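Local coordinates for XAC2610 protein (Xanthomonas axonopodis pv. citri, PDB 4QTQ), which probably acts as an immunity protein that inhibits a peptidoglycan hydrolase effector linked to a type IV secretion system, and binds a calcium ion, at residues A[77-82]-A[86-91]; A[96-99]-A[105-108]; A[125-128]-A[133-136]; A[138-143]-A[149-154]. All blocks are in the same frame, centred on the assembly; numbering follows the deposited sequence.

Contact 1: residues A[77-82]-A[86-91]; sequences TFYHGP and TYKKNR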
loop_
_atom_site.group_PDB
_atom_site.type_symbol
_atom_site.label_atom_id
_atom_site.label_comp_id
_atom_site.label_asym_id
_atom_site.label_seq_id
_atom_site.Cartn_x
_atom_site.Cartn_y
_atom_site.Cartn_z
ATOM N N THR A 77 10.706 0.236 -8.944
ATOM C CA THR A 77 9.470 0.403 -9.684
ATOM C C THR A 77 8.408 -0.644 -9.331
ATOM O O THR A 77 7.306 -0.286 -8.903
ATOM C CB THR A 77 9.741 0.421 -11.199
ATOM O OG1 THR A 77 10.907 1.216 -11.464
ATOM C CG2 THR A 77 8.541 0.998 -11.950
ATOM N N PHE A 78 8.751 -1.923 -9.480
ATOM C CA PHE A 78 7.788 -3.014 -9.290
ATOM C C PHE A 78 8.241 -4.008 -8.245
ATOM O O PHE A 78 9.422 -4.382 -8.184
ATOM C CB PHE A 78 7.579 -3.803 -10.579
ATOM C CG PHE A 78 7.139 -2.975 -11.741
ATOM C CD1 PHE A 78 5.815 -2.584 -11.865
ATOM C CD2 PHE A 78 8.035 -2.622 -12.739
ATOM C CE1 PHE A 78 5.399 -1.825 -12.950
ATOM C CE2 PHE A 78 7.621 -1.882 -13.832
ATOM C CZ PHE A 78 6.303 -1.481 -13.937
ATOM N N TYR A 79 7.282 -4.461 -7.447
ATOM C CA TYR A 79 7.505 -5.538 -6.498
ATOM C C TYR A 79 6.346 -6.535 -6.564
ATOM O O TYR A 79 5.172 -6.157 -6.640
ATOM C CB TYR A 79 7.692 -4.974 -5.089
ATOM C CG TYR A 79 7.728 -6.010 -3.983
ATOM C CD1 TYR A 79 8.919 -6.661 -3.625
ATOM C CD2 TYR A 79 6.564 -6.336 -3.288
ATOM C CE1 TYR A 79 8.936 -7.602 -2.607
ATOM C CE2 TYR A 79 6.572 -7.269 -2.273
ATOM C CZ TYR A 79 7.747 -7.897 -1.929
ATOM O OH TYR A 79 7.695 -8.819 -0.911
ATOM N N HIS A 80 6.691 -7.812 -6.557
ATOM C CA HIS A 80 5.721 -8.890 -6.536
ATOM C C HIS A 80 6.122 -9.811 -5.396
ATOM O O HIS A 80 7.202 -10.393 -5.404
ATOM C CB HIS A 80 5.720 -9.605 -7.893
ATOM C CG HIS A 80 4.692 -10.691 -8.025
ATOM N ND1 HIS A 80 4.728 -11.616 -9.048
ATOM C CD2 HIS A 80 3.618 -11.012 -7.268
ATOM C CE1 HIS A 80 3.713 -12.453 -8.920
ATOM N NE2 HIS A 80 3.027 -12.111 -7.845
ATOM N N GLY A 81 5.272 -9.892 -4.383
ATOM C CA GLY A 81 5.564 -10.697 -3.213
ATOM C C GLY A 81 4.696 -10.323 -2.037
ATOM O O GLY A 81 3.820 -9.452 -2.158
ATOM N N PRO A 82 4.933 -10.966 -0.883
ATOM C CA PRO A 82 4.113 -10.683 0.285
ATOM C C PRO A 82 4.511 -9.373 0.983
ATOM O O PRO A 82 5.635 -8.866 0.791
ATOM C CB PRO A 82 4.365 -11.897 1.194
ATOM C CG PRO A 82 5.637 -12.536 0.706
ATOM C CD PRO A 82 6.072 -11.844 -0.555
ATOM N N THR A 86 8.701 -8.407 8.329
ATOM C CA THR A 86 10.102 -8.779 8.193
ATOM C C THR A 86 10.649 -8.316 6.828
ATOM O O THR A 86 11.377 -7.327 6.768
ATOM C CB THR A 86 10.302 -10.295 8.412
ATOM O OG1 THR A 86 9.413 -11.031 7.564
ATOM C CG2 THR A 86 10.017 -10.667 9.867
ATOM N N TYR A 87 10.209 -8.953 5.755
ATOM C CA TYR A 87 10.725 -8.713 4.411
ATOM C C TYR A 87 10.620 -7.305 3.781
ATOM O O TYR A 87 11.620 -6.761 3.336
ATOM C CB TYR A 87 9.890 -9.575 3.468
ATOM C CG TYR A 87 10.311 -10.999 3.289
ATOM C CD1 TYR A 87 11.570 -11.418 3.648
ATOM C CD2 TYR A 87 9.442 -11.925 2.730
ATOM C CE1 TYR A 87 11.967 -12.729 3.459
ATOM C CE2 TYR A 87 9.817 -13.236 2.540
ATOM C CZ TYR A 87 11.083 -13.639 2.910
ATOM O OH TYR A 87 11.488 -14.947 2.741
ATOM N N LYS A 88 9.448 -6.680 3.797
ATOM C CA LYS A 88 9.229 -5.498 2.971
ATOM C C LYS A 88 9.407 -4.207 3.780
ATOM O O LYS A 88 8.499 -3.763 4.494
ATOM C CB LYS A 88 7.837 -5.582 2.305
ATOM C CG LYS A 88 7.825 -5.312 0.810
ATOM C CD LYS A 88 7.574 -3.849 0.514
ATOM C CE LYS A 88 7.702 -3.577 -0.971
ATOM N NZ LYS A 88 7.132 -2.257 -1.338
ATOM N N LYS A 89 10.611 -3.643 3.690
ATOM C CA LYS A 89 10.898 -2.305 4.204
ATOM C C LYS A 89 11.228 -1.333 3.065
ATOM O O LYS A 89 11.532 -0.166 3.305
ATOM C CB LYS A 89 12.034 -2.376 5.223
ATOM C CG LYS A 89 11.644 -3.195 6.442
ATOM C CD LYS A 89 12.766 -3.336 7.453
ATOM C CE LYS A 89 12.307 -4.191 8.624
ATOM N NZ LYS A 89 13.359 -4.364 9.662
ATOM N N ASN A 90 11.150 -1.823 1.826
ATOM C CA ASN A 90 11.296 -0.983 0.641
ATOM C C ASN A 90 10.004 -0.258 0.315
ATOM O O ASN A 90 8.933 -0.585 0.827
ATOM C CB ASN A 90 11.698 -1.820 -0.581
ATOM C CG ASN A 90 13.169 -2.179 -0.592
ATOM O OD1 ASN A 90 14.020 -1.383 -0.193
ATOM N ND2 ASN A 90 13.480 -3.382 -1.071
ATOM N N ARG A 91 10.137 0.732 -0.553
ATOM C CA ARG A 91 9.023 1.461 -1.111
ATOM C C ARG A 91 9.102 1.224 -2.607
ATOM O O ARG A 91 10.159 1.385 -3.202
ATOM C CB ARG A 91 9.176 2.942 -0.792
ATOM C CG ARG A 91 8.156 3.865 -1.443
ATOM C CD ARG A 91 8.573 5.323 -1.301
ATOM N NE ARG A 91 9.872 5.592 -1.920
ATOM C CZ ARG A 91 10.527 6.751 -1.853
ATOM N NH1 ARG A 91 10.015 7.789 -1.194
ATOM N NH2 ARG A 91 11.705 6.874 -2.454
#
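Tyr87 opens the second segment's contact by bringing the edge of its ring to the ring of Pro82, with Tyr87 CD2 4.4 Å from Pro82 CG. The distance marks a light apolar touch, and the tyrosine is poorly ordered, so little weight falls on it. Lys88 does most of the work: the loop between strands 78-80 and 94-97 folds back so that its aliphatic chain covers one face of the Tyr79 ring, the two side chains overlapping head to tail. Lys88 CG meets Tyr79 CZ at 3.8 Å, near the hydroxyl end, while Lys88 CE stands 3.9 Å from the centroid of the Tyr79 ring and 17° off its normal, a CH-pi contact. A bend at chi2 (-92°) lays the lysine chain back over the ring. Lys88 NZ lies 5.0 Å from the Tyr79 centroid, at most a weak cation-pi attraction, and makes weak hydrogen bonds to Asn90 O and His92 ND1. The far end of Tyr79 is fixed where OH donates to Pro82 O at 2.7 Å, in the carbonyl plane and on a lone pair. Contact therefore rests on methylene groups against a pinned aromatic face, with the charge held weakly by Asn90 O and His92 ND1.

Contact 2: residues A[96-99]-A[105-108]; sequences LTDI and EDVV. With CA (calcium ion), chain B.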
loop_
_atom_site.group_PDB
_atom_site.type_symbol
_atom_site.label_atom_id
_atom_site.label_comp_id
_atom_site.label_asym_id
_atom_site.label_seq_id
_atom_site.Cartn_x
_atom_site.Cartn_y
_atom_site.Cartn_z
ATOM N N LEU A 96 2.327 -5.900 -6.520
ATOM C CA LEU A 96 1.435 -7.044 -6.730
ATOM C C LEU A 96 1.579 -8.007 -5.543
ATOM O O LEU A 96 2.655 -8.550 -5.284
ATOM C CB LEU A 96 1.797 -7.767 -8.029
ATOM C CG LEU A 96 2.141 -6.917 -9.250
ATOM C CD1 LEU A 96 2.687 -7.799 -10.362
ATOM C CD2 LEU A 96 0.923 -6.152 -9.726
ATOM N N THR A 97 0.488 -8.188 -4.808
ATOM C CA THR A 97 0.512 -8.886 -3.537
ATOM C C THR A 97 -0.927 -9.236 -3.174
ATOM O O THR A 97 -1.841 -8.446 -3.429
ATOM C CB THR A 97 1.144 -8.003 -2.434
ATOM O OG1 THR A 97 1.353 -8.778 -1.255
ATOM C CG2 THR A 97 0.248 -6.795 -2.086
ATOM N N ASP A 98 -1.131 -10.428 -2.618
ATOM C CA ASP A 98 -2.471 -10.863 -2.221
ATOM C C ASP A 98 -2.695 -10.367 -0.822
ATOM O O ASP A 98 -2.110 -10.871 0.122
ATOM C CB ASP A 98 -2.604 -12.392 -2.268
ATOM C CG ASP A 98 -4.013 -12.880 -1.930
ATOM O OD1 ASP A 98 -4.998 -12.105 -2.077
ATOM O OD2 ASP A 98 -4.126 -14.062 -1.523
ATOM N N ILE A 99 -3.532 -9.355 -0.692
ATOM C CA ILE A 99 -3.753 -8.708 0.592
ATOM C C ILE A 99 -4.798 -9.486 1.385
ATOM O O ILE A 99 -4.644 -9.677 2.591
ATOM C CB ILE A 99 -4.172 -7.228 0.403
ATOM C CG1 ILE A 99 -3.001 -6.440 -0.212
ATOM C CG2 ILE A 99 -4.603 -6.602 1.727
ATOM C CD1 ILE A 99 -3.329 -5.027 -0.637
ATOM N N GLU A 105 -3.565 -12.187 -6.655
ATOM C CA GLU A 105 -2.861 -10.961 -6.346
ATOM C C GLU A 105 -3.780 -9.761 -6.516
ATOM O O GLU A 105 -4.647 -9.719 -7.402
ATOM C CB GLU A 105 -1.622 -10.747 -7.208
ATOM C CG GLU A 105 -0.410 -11.536 -6.774
ATOM C CD GLU A 105 -0.334 -12.856 -7.486
ATOM O OE1 GLU A 105 -1.395 -13.346 -7.943
ATOM O OE2 GLU A 105 0.784 -13.399 -7.589
ATOM N N ASP A 106 -3.575 -8.812 -5.618
ATOM C CA ASP A 106 -4.194 -7.516 -5.654
ATOM C C ASP A 106 -3.107 -6.511 -6.032
ATOM O O ASP A 106 -1.949 -6.881 -6.227
ATOM C CB ASP A 106 -4.779 -7.227 -4.278
ATOM C CG ASP A 106 -5.638 -8.375 -3.772
ATOM O OD1 ASP A 106 -6.621 -8.737 -4.466
ATOM O OD2 ASP A 106 -5.329 -8.937 -2.697
ATOM N N VAL A 107 -3.470 -5.234 -6.133
ATOM C CA VAL A 107 -2.545 -4.236 -6.638
ATOM C C VAL A 107 -2.530 -3.002 -5.735
ATOM O O VAL A 107 -3.584 -2.527 -5.276
ATOM C CB VAL A 107 -2.870 -3.841 -8.101
ATOM C CG1 VAL A 107 -1.888 -2.789 -8.618
ATOM C CG2 VAL A 107 -2.853 -5.066 -8.988
ATOM N N VAL A 108 -1.319 -2.524 -5.466
ATOM C CA VAL A 108 -1.099 -1.355 -4.628
ATOM C C VAL A 108 -0.249 -0.373 -5.418
ATOM O O VAL A 108 0.797 -0.730 -5.967
ATOM C CB VAL A 108 -0.385 -1.718 -3.305
ATOM C CG1 VAL A 108 -0.143 -0.468 -2.473
ATOM C CG2 VAL A 108 -1.175 -2.742 -2.519
HETATM CA CA CA B . -6.620 -11.090 -3.428
HETATM O O HOH W 1 -8.675 -10.881 -4.462
#
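Asp98 and Asp106 bring their carboxylates together obliquely over one calcium ion, their planes 53° apart. Asp98 gives a single oxygen, OD1, at 2.3 Å from the metal, whereas Asp106 is bidentate, its OD1 and OD2 each 2.6 Å away. The two acidic oxygens Asp98 OD1 and Asp106 OD2 approach to 3.2 Å, a closeness the shared cation would offset. Asp106 OD2 has a second partner: Ile99 N donates to its anti lone pair at 2.7 Å, and Asp106 OD1 accepts from Phe127 N, so backbone amides hold the carboxylate from both oxygens. Chi1 of -50° sets Asp106 CG beside its own backbone N and brings its oxygens to the calcium and to Ile99 N. Asp98 CG, anti to its N (chi1 -177°), reaches the same ion from the end of the other strand, and its OD2 takes the Gly103 amide.

Behind the metal, the backbones pair as antiparallel strands. Thr97 and Asp106 form the hydrogen-bonded pair, Asp106 N reaching Thr97 O at 2.8 Å from above the carbonyl plane. In the neighbouring non-hydrogen-bonded pair Leu96 and Val107 run abreast on one face of the sheet, with Leu96 CD2 4.0 Å from Val107 CG2. Ile99 crosses Val108 at about a right angle, its CD1 3.7 Å from Val108 CG2. Asn100, Asp102, the carbonyl of His104 and a water complete the coordination. Ligands spaced at every second residue, from Asp98 to Asp106, in a loop joining two strands make a DxDxDG-like calcium site, with asparagine at its second position, built into a beta hairpin.

Contact 3: residues A[125-128]-A[133-136]; sequences YLFD and TLVF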
loop_
_atom_site.group_PDB
_atom_site.type_symbol
_atom_site.label_atom_id
_atom_site.label_comp_id
_atom_site.label_asym_id
_atom_site.label_seq_id
_atom_site.Cartn_x
_atom_site.Cartn_y
_atom_site.Cartn_z
ATOM N N TYR A 125 -6.164 -1.740 -4.650
ATOM C CA TYR A 125 -7.183 -2.385 -5.482
ATOM C C TYR A 125 -7.196 -3.904 -5.248
ATOM O O TYR A 125 -6.193 -4.595 -5.506
ATOM C CB TYR A 125 -6.929 -2.123 -6.975
ATOM C CG TYR A 125 -6.699 -0.666 -7.347
ATOM C CD1 TYR A 125 -5.489 -0.046 -7.070
ATOM C CD2 TYR A 125 -7.684 0.081 -7.981
ATOM C CE1 TYR A 125 -5.264 1.280 -7.395
ATOM C CE2 TYR A 125 -7.476 1.418 -8.315
ATOM C CZ TYR A 125 -6.258 2.010 -8.011
ATOM O OH TYR A 125 -5.996 3.307 -8.336
ATOM N N LEU A 126 -8.328 -4.421 -4.765
ATOM C CA LEU A 126 -8.495 -5.861 -4.580
ATOM C C LEU A 126 -9.087 -6.500 -5.835
ATOM O O LEU A 126 -10.017 -5.968 -6.446
ATOM C CB LEU A 126 -9.390 -6.151 -3.370
ATOM C CG LEU A 126 -8.896 -5.689 -2.000
ATOM C CD1 LEU A 126 -9.872 -6.154 -0.937
ATOM C CD2 LEU A 126 -7.502 -6.222 -1.697
ATOM N N PHE A 127 -8.551 -7.651 -6.218
ATOM C CA PHE A 127 -9.140 -8.392 -7.301
ATOM C C PHE A 127 -10.491 -8.936 -6.844
ATOM O O PHE A 127 -10.582 -9.616 -5.826
ATOM C CB PHE A 127 -8.243 -9.545 -7.750
ATOM C CG PHE A 127 -8.712 -10.192 -9.007
ATOM C CD1 PHE A 127 -8.572 -9.540 -10.223
ATOM C CD2 PHE A 127 -9.321 -11.440 -8.979
ATOM C CE1 PHE A 127 -9.022 -10.126 -11.390
ATOM C CE2 PHE A 127 -9.768 -12.034 -10.146
ATOM C CZ PHE A 127 -9.610 -11.382 -11.354
ATOM N N ASP A 128 -11.537 -8.595 -7.584
ATOM C CA ASP A 128 -12.877 -9.041 -7.259
ATOM C C ASP A 128 -13.176 -10.209 -8.179
ATOM O O ASP A 128 -13.406 -10.022 -9.372
ATOM C CB ASP A 128 -13.874 -7.901 -7.455
ATOM C CG ASP A 128 -15.202 -8.159 -6.774
ATOM O OD1 ASP A 128 -15.870 -9.156 -7.120
ATOM O OD2 ASP A 128 -15.574 -7.354 -5.895
ATOM N N THR A 133 -12.302 -8.168 -12.102
ATOM C CA THR A 133 -11.594 -6.925 -12.160
ATOM C C THR A 133 -10.982 -6.548 -10.820
ATOM O O THR A 133 -11.121 -7.261 -9.825
ATOM C CB THR A 133 -12.504 -5.800 -12.663
ATOM O OG1 THR A 133 -11.692 -4.670 -13.020
ATOM C CG2 THR A 133 -13.528 -5.399 -11.597
ATOM N N LEU A 134 -10.306 -5.406 -10.824
ATOM C CA LEU A 134 -9.635 -4.874 -9.660
ATOM C C LEU A 134 -10.486 -3.715 -9.215
ATOM O O LEU A 134 -10.798 -2.858 -10.022
ATOM C CB LEU A 134 -8.229 -4.395 -10.049
ATOM C CG LEU A 134 -7.223 -5.536 -10.218
ATOM C CD1 LEU A 134 -6.108 -5.170 -11.186
ATOM C CD2 LEU A 134 -6.672 -5.919 -8.851
ATOM N N VAL A 135 -10.840 -3.690 -7.931
ATOM C CA VAL A 135 -11.772 -2.710 -7.378
ATOM C C VAL A 135 -11.046 -1.828 -6.369
ATOM O O VAL A 135 -10.438 -2.320 -5.424
ATOM C CB VAL A 135 -12.972 -3.450 -6.730
ATOM C CG1 VAL A 135 -13.967 -2.473 -6.109
ATOM C CG2 VAL A 135 -13.683 -4.307 -7.780
ATOM N N PHE A 136 -11.080 -0.518 -6.576
ATOM C CA PHE A 136 -10.458 0.398 -5.635
ATOM C C PHE A 136 -11.053 0.166 -4.250
ATOM O O PHE A 136 -12.277 0.139 -4.109
ATOM C CB PHE A 136 -10.672 1.850 -6.062
ATOM C CG PHE A 136 -10.179 2.843 -5.055
ATOM C CD1 PHE A 136 -8.833 3.187 -5.002
ATOM C CD2 PHE A 136 -11.040 3.392 -4.126
ATOM C CE1 PHE A 136 -8.359 4.101 -4.062
ATOM C CE2 PHE A 136 -10.574 4.308 -3.185
ATOM C CZ PHE A 136 -9.228 4.650 -3.151
#
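Tyr125 and Leu134 pack closely on the inner face of this antiparallel hairpin, CB to CB at 4.0 Å, while the far end at Phe136 is exposed. Leu134 reaches back over the partner backbone, its CD2 3.6 Å from Tyr125 O and also near the backbone N and CB of Phe127. Ile63 of strand 63-65 covers this face, touching Phe127 and Leu134. The main chains are held by Val135 N donating to Leu126 O at 2.8 Å and by a lopsided Asp128-Thr133 pair: Asp128 N to Thr133 O is short and straight (2.6 Å, 172° at the hydrogen), the return bond from Thr133 N to Asp128 O weak at 3.5 Å. Asp128, Thr133 and Val135 are partly exposed, Val135 CG2 resting 3.6 Å from Asp128 CB, whereas Leu126 on the same face is covered by Leu140. Phe136 presents its edge to the face of Tyr125 in a T-shaped pair, centroids 5.7 Å apart and planes at 73°. Its chi1 of 174° sends the ring out across the tyrosine, CD1 over the Tyr125 face. Backbone bonds thus add 133-136 as an outermost strand of the mixed sheet, apolar carbon seals the covered face, and an edge-to-face aromatic contact extends that cover to an exposed residue.

Contact 4: residues A[138-143]-A[149-154]; sequences QSLSDI and GLFSVK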
loop_
_atom_site.group_PDB
_atom_site.type_symbol
_atom_site.label_atom_id
_atom_site.label_comp_id
_atom_site.label_asym_id
_atom_site.label_seq_id
_atom_site.Cartn_x
_atom_site.Cartn_y
_atom_site.Cartn_z
ATOM N N GLN A 138 -11.491 1.703 -0.615
ATOM C CA GLN A 138 -11.368 2.910 0.197
ATOM C C GLN A 138 -10.737 2.609 1.568
ATOM O O GLN A 138 -9.795 3.288 1.980
ATOM C CB GLN A 138 -12.734 3.579 0.378
ATOM C CG GLN A 138 -12.652 4.988 0.960
ATOM C CD GLN A 138 -12.013 5.974 0.004
ATOM O OE1 GLN A 138 -12.540 6.227 -1.079
ATOM N NE2 GLN A 138 -10.873 6.532 0.392
ATOM N N SER A 139 -11.252 1.591 2.262
ATOM C CA SER A 139 -10.810 1.316 3.625
ATOM C C SER A 139 -9.324 0.974 3.656
ATOM O O SER A 139 -8.602 1.462 4.514
ATOM C CB SER A 139 -11.646 0.221 4.321
ATOM O OG SER A 139 -11.416 -1.063 3.764
ATOM N N LEU A 140 -8.860 0.164 2.712
ATOM C CA LEU A 140 -7.446 -0.215 2.688
ATOM C C LEU A 140 -6.529 0.957 2.308
ATOM O O LEU A 140 -5.491 1.164 2.926
ATOM C CB LEU A 140 -7.231 -1.416 1.772
ATOM C CG LEU A 140 -7.760 -2.731 2.359
ATOM C CD1 LEU A 140 -7.793 -3.829 1.306
ATOM C CD2 LEU A 140 -6.942 -3.180 3.554
ATOM N N SER A 141 -6.939 1.749 1.328
ATOM C CA SER A 141 -6.162 2.901 0.894
ATOM C C SER A 141 -6.030 3.886 2.030
ATOM O O SER A 141 -4.964 4.499 2.234
ATOM C CB SER A 141 -6.840 3.580 -0.300
ATOM O OG SER A 141 -6.981 2.673 -1.386
ATOM N N ASP A 142 -7.133 4.056 2.749
ATOM C CA ASP A 142 -7.188 4.964 3.884
ATOM C C ASP A 142 -6.220 4.601 5.016
ATOM O O ASP A 142 -5.781 5.477 5.740
ATOM C CB ASP A 142 -8.600 5.034 4.451
ATOM C CG ASP A 142 -9.498 6.031 3.720
ATOM O OD1 ASP A 142 -9.032 6.796 2.844
ATOM O OD2 ASP A 142 -10.705 6.053 4.045
ATOM N N ILE A 143 -5.886 3.325 5.178
ATOM C CA ILE A 143 -4.946 2.938 6.241
ATOM C C ILE A 143 -3.592 3.610 6.028
ATOM O O ILE A 143 -2.891 3.911 7.000
ATOM C CB ILE A 143 -4.713 1.410 6.320
ATOM C CG1 ILE A 143 -5.996 0.666 6.705
ATOM C CG2 ILE A 143 -3.643 1.094 7.361
ATOM C CD1 ILE A 143 -5.927 -0.836 6.485
ATOM N N GLY A 149 4.130 4.242 6.453
ATOM C CA GLY A 149 4.359 3.568 5.192
ATOM C C GLY A 149 3.314 2.495 5.003
ATOM O O GLY A 149 2.446 2.306 5.858
ATOM N N LEU A 150 3.405 1.785 3.884
ATOM C CA LEU A 150 2.480 0.712 3.580
ATOM C C LEU A 150 2.417 -0.310 4.717
ATOM O O LEU A 150 3.432 -0.656 5.322
ATOM C CB LEU A 150 2.880 0.018 2.278
ATOM C CG LEU A 150 1.921 -1.020 1.681
ATOM C CD1 LEU A 150 0.536 -0.426 1.473
ATOM C CD2 LEU A 150 2.471 -1.515 0.356
ATOM N N PHE A 151 1.199 -0.750 5.009
ATOM C CA PHE A 151 0.933 -1.774 6.015
ATOM C C PHE A 151 1.576 -3.122 5.685
ATOM O O PHE A 151 1.979 -3.372 4.546
ATOM C CB PHE A 151 -0.591 -1.943 6.219
ATOM C CG PHE A 151 -1.381 -2.042 4.942
ATOM C CD1 PHE A 151 -1.411 -3.220 4.214
ATOM C CD2 PHE A 151 -2.091 -0.943 4.462
ATOM C CE1 PHE A 151 -2.145 -3.312 3.035
ATOM C CE2 PHE A 151 -2.815 -1.025 3.287
ATOM C CZ PHE A 151 -2.849 -2.213 2.573
ATOM N N SER A 152 1.690 -3.968 6.708
ATOM C CA SER A 152 2.174 -5.346 6.554
ATOM C C SER A 152 0.980 -6.272 6.708
ATOM O O SER A 152 0.046 -5.947 7.425
ATOM C CB SER A 152 3.208 -5.673 7.626
ATOM O OG SER A 152 4.118 -4.595 7.796
ATOM N N VAL A 153 1.011 -7.423 6.049
ATOM C CA VAL A 153 -0.087 -8.378 6.145
ATOM C C VAL A 153 0.395 -9.663 6.819
ATOM O O VAL A 153 1.475 -10.173 6.507
ATOM C CB VAL A 153 -0.693 -8.699 4.758
ATOM C CG1 VAL A 153 -1.862 -9.667 4.904
ATOM C CG2 VAL A 153 -1.160 -7.425 4.066
ATOM N N LYS A 154 -0.412 -10.161 7.758
ATOM C CA LYS A 154 -0.159 -11.436 8.448
ATOM C C LYS A 154 -1.498 -12.140 8.627
ATOM O O LYS A 154 -2.297 -11.743 9.467
ATOM C CB LYS A 154 0.481 -11.179 9.818
ATOM C CG LYS A 154 0.809 -12.432 10.624
ATOM C CD LYS A 154 0.877 -12.144 12.120
ATOM C CE LYS A 154 1.034 -13.418 12.938
ATOM N NZ LYS A 154 2.305 -14.129 12.625
HETATM O O HOH W 2 -0.346 1.835 6.078
#
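The backbones of the short helix 138-143 and of 149-154 stay well apart, the nearest CA atoms, of Ile143 and Phe151, being 7.5 Å from each other, so side chains must bridge the distance. Phe151 does so almost alone. Its ring crosses the Ile143 side chain at about a right angle, with Phe151 CD2 3.9 Å from Ile143 CG2. One atom further along the rim, Phe151 CE2 comes 3.5 Å from Leu140 O, the carbonyl oxygen lying at the ring edge near its plane. Leu140 adds a more distant apolar touch, CD2 to Phe151 CZ at 4.3 Å. A chi1 of 47° places Phe151 CG between its own backbone N and carbonyl carbon, which directs the ring at the helix. Over the centre of one ring face sits Leu150 CD1, 3.8 Å above the plane, so the preceding residue backs the aromatic group.

Beside Ile143, one water links the two backbones: it donates to Gly149 O at 2.8 Å and, more weakly, to Ile143 O at 3.4 Å. On the opposite side of the helix Gln138 NE2 donates to Asp142 OD1.

Leu140 and Phe151 both touch Val124 of strand 121-128 and Leu158 of strand 157-163, while Leu140 and Ile143 rest on Ala181 of strand 181-190. Helix and ring are therefore wedged between the calcium-bearing mixed sheet and the C-terminal antiparallel sheet.

The four contacts follow one another in series along the chain, without nesting. Contacts 1, 2 and 3 all reach the mixed sheet, in the order 78-80, 94-97, 106-112, 121-128, 133-136. Contacts 1 and 2 have centres 11 Å apart and are joined by His80 NE2 to Glu105 OE2 (2.6 Å); contacts 2 and 3, 9 Å apart between centres, are joined across the next strand pair, whereas contacts 1 and 3 do not touch. Contact 4 packs on contact 2 through Ile99 CD1 and Phe151 CE1 (4.2 Å) and on contact 3 through Leu126 CD1 and Leu140 CD1 (3.8 Å). The calcium hairpin thus touches all three other contacts, tying the sheet's strands to the helix and the start of the C-terminal sheet.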